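Local coordinates for Udp-n-acetylglucosamine pyrophosphorylase (Trypanosoma brucei, PDB 4BQH), which probably catalyses the formation of UDP-N-acetylglucosamine and diphosphate from UTP and N-acetylglucosamine 1-phosphate, and is bound here to an allosteric inhibitor, at residues L245-T251 with K261-H267. Sequence-based numbering, arbitrary orientation.
Sequences LAAPRAT and KESLLQH. With SO4 (sulfate ion), chain D.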
# COMPACT_ATOMS: atom_id res chain seq x y z
N LEU A 245 -5.21 -2.40 12.74
CA LEU A 245 -6.54 -2.94 12.50
C LEU A 245 -7.13 -3.58 13.76
O LEU A 245 -8.33 -3.74 13.85
CB LEU A 245 -6.51 -3.97 11.36
CG LEU A 245 -6.34 -3.39 9.96
CD1 LEU A 245 -5.97 -4.53 9.02
CD2 LEU A 245 -7.61 -2.67 9.46
N ALA A 246 -6.27 -3.89 14.75
CA ALA A 246 -6.68 -4.55 16.01
C ALA A 246 -7.15 -3.62 17.11
O ALA A 246 -7.80 -4.06 18.07
CB ALA A 246 -5.53 -5.44 16.54
N ALA A 247 -6.82 -2.33 16.99
CA ALA A 247 -7.11 -1.34 18.02
C ALA A 247 -8.62 -1.19 18.25
O ALA A 247 -9.38 -1.08 17.29
CB ALA A 247 -6.50 0.00 17.63
N PRO A 248 -9.07 -1.20 19.53
CA PRO A 248 -10.49 -0.95 19.78
C PRO A 248 -10.95 0.42 19.32
O PRO A 248 -10.21 1.40 19.47
CB PRO A 248 -10.61 -1.04 21.32
CG PRO A 248 -9.45 -1.86 21.74
CD PRO A 248 -8.34 -1.52 20.77
N ARG A 249 -12.15 0.49 18.77
CA ARG A 249 -12.74 1.74 18.29
C ARG A 249 -14.18 1.86 18.77
O ARG A 249 -14.84 0.84 19.01
CB ARG A 249 -12.73 1.76 16.76
CG ARG A 249 -11.35 1.84 16.15
CD ARG A 249 -11.40 1.42 14.69
NE ARG A 249 -12.09 2.37 13.79
CZ ARG A 249 -11.52 3.44 13.25
NH1 ARG A 249 -10.28 3.80 13.58
NH2 ARG A 249 -12.21 4.21 12.41
N ALA A 250 -14.67 3.10 18.86
CA ALA A 250 -16.09 3.37 19.12
C ALA A 250 -16.99 2.57 18.16
O ALA A 250 -16.77 2.57 16.93
CB ALA A 250 -16.37 4.87 19.02
N THR A 251 -17.99 1.89 18.72
CA THR A 251 -18.81 0.93 18.01
C THR A 251 -20.30 1.14 18.29
O THR A 251 -20.70 1.30 19.45
CB THR A 251 -18.42 -0.52 18.39
OG1 THR A 251 -17.01 -0.70 18.17
CG2 THR A 251 -19.18 -1.53 17.57
N LYS A 261 -16.54 -1.48 22.63
CA LYS A 261 -15.61 -1.16 21.54
C LYS A 261 -15.12 -2.42 20.85
O LYS A 261 -14.79 -3.40 21.52
CB LYS A 261 -14.40 -0.40 22.08
CG LYS A 261 -14.70 1.01 22.57
CD LYS A 261 -13.42 1.71 22.99
CE LYS A 261 -13.54 3.22 22.85
NZ LYS A 261 -12.37 3.88 23.49
N GLU A 262 -15.09 -2.38 19.52
CA GLU A 262 -14.49 -3.44 18.69
C GLU A 262 -13.44 -2.84 17.75
O GLU A 262 -13.40 -1.62 17.53
CB GLU A 262 -15.56 -4.16 17.86
CG GLU A 262 -16.68 -4.82 18.65
CD GLU A 262 -17.85 -5.23 17.77
OE1 GLU A 262 -17.89 -4.82 16.58
OE2 GLU A 262 -18.74 -5.96 18.26
N SER A 263 -12.62 -3.71 17.17
CA SER A 263 -11.58 -3.27 16.23
C SER A 263 -12.13 -2.94 14.84
O SER A 263 -13.24 -3.34 14.48
CB SER A 263 -10.51 -4.35 16.10
OG SER A 263 -11.06 -5.54 15.56
N LEU A 264 -11.35 -2.20 14.06
CA LEU A 264 -11.70 -1.99 12.66
C LEU A 264 -11.83 -3.35 11.94
O LEU A 264 -12.71 -3.52 11.08
CB LEU A 264 -10.67 -1.10 11.94
CG LEU A 264 -10.99 -0.68 10.48
CD1 LEU A 264 -12.41 -0.13 10.28
CD2 LEU A 264 -10.00 0.42 10.08
N LEU A 265 -10.96 -4.30 12.28
CA LEU A 265 -11.06 -5.66 11.72
C LEU A 265 -12.45 -6.26 11.97
O LEU A 265 -13.09 -6.76 11.06
CB LEU A 265 -9.99 -6.56 12.34
CG LEU A 265 -9.96 -8.00 11.85
CD1 LEU A 265 -9.39 -8.02 10.45
CD2 LEU A 265 -9.08 -8.82 12.78
N GLN A 266 -12.91 -6.20 13.22
CA GLN A 266 -14.24 -6.69 13.56
C GLN A 266 -15.33 -5.90 12.82
O GLN A 266 -16.28 -6.50 12.34
CB GLN A 266 -14.44 -6.64 15.08
CG GLN A 266 -13.56 -7.65 15.82
CD GLN A 266 -13.61 -7.48 17.34
OE1 GLN A 266 -13.20 -6.45 17.88
NE2 GLN A 266 -14.11 -8.50 18.04
N HIS A 267 -15.18 -4.58 12.70
CA HIS A 267 -16.14 -3.74 11.94
C HIS A 267 -16.20 -4.19 10.50
O HIS A 267 -17.27 -4.29 9.91
CB HIS A 267 -15.74 -2.28 12.01
CG HIS A 267 -15.93 -1.64 13.37
ND1 HIS A 267 -15.83 -0.31 13.57
CD2 HIS A 267 -16.28 -2.20 14.59
CE1 HIS A 267 -16.05 -0.04 14.87
NE2 HIS A 267 -16.34 -1.19 15.49
S SO4 D . -15.47 2.71 11.99
O1 SO4 D . -14.52 3.44 11.13
O2 SO4 D . -14.89 2.46 13.33
O3 SO4 D . -15.78 1.41 11.35
O4 SO4 D . -16.68 3.54 12.19
O HOH W 1 -8.82 -0.64 14.66
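The T251 hydroxyl, OG1, donates to R249 O (2.8 Å) and accepts from E262 N (2.9 Å) and H267 NE2 (2.8 Å). R249 N bonds E262 O at 2.7 Å, and E262 N weakly R249 O; this antiparallel hydrogen-bonded pair is the core of a two-stranded ribbon between helices 241-246 and 264-270 in this GT-A-clan protein. P248 has no amide hydrogen to satisfy. S263 opens the second helix with a capping box: its short OG accepts from Q266 N (3.1 Å), and Q266 OE1 from S263 N (2.9 Å). L265 N bonds L245 O (3.1 Å); water 1 accepts from L264 N (3.0 Å) and can donate to A247 O (2.7 Å). L245 and L264 pack on F208 of strand 205-209, while A246's small side chain touches the inhibitor. H267 ND1 donates to O3 of a sulfate, probably from the crystallisation liquor (2.8 Å); with both nitrogens donating, the ring is probably protonated, suiting it, with R249, to an anion. R249 NH1 turns to F207 O; E262 salt-bridges K270.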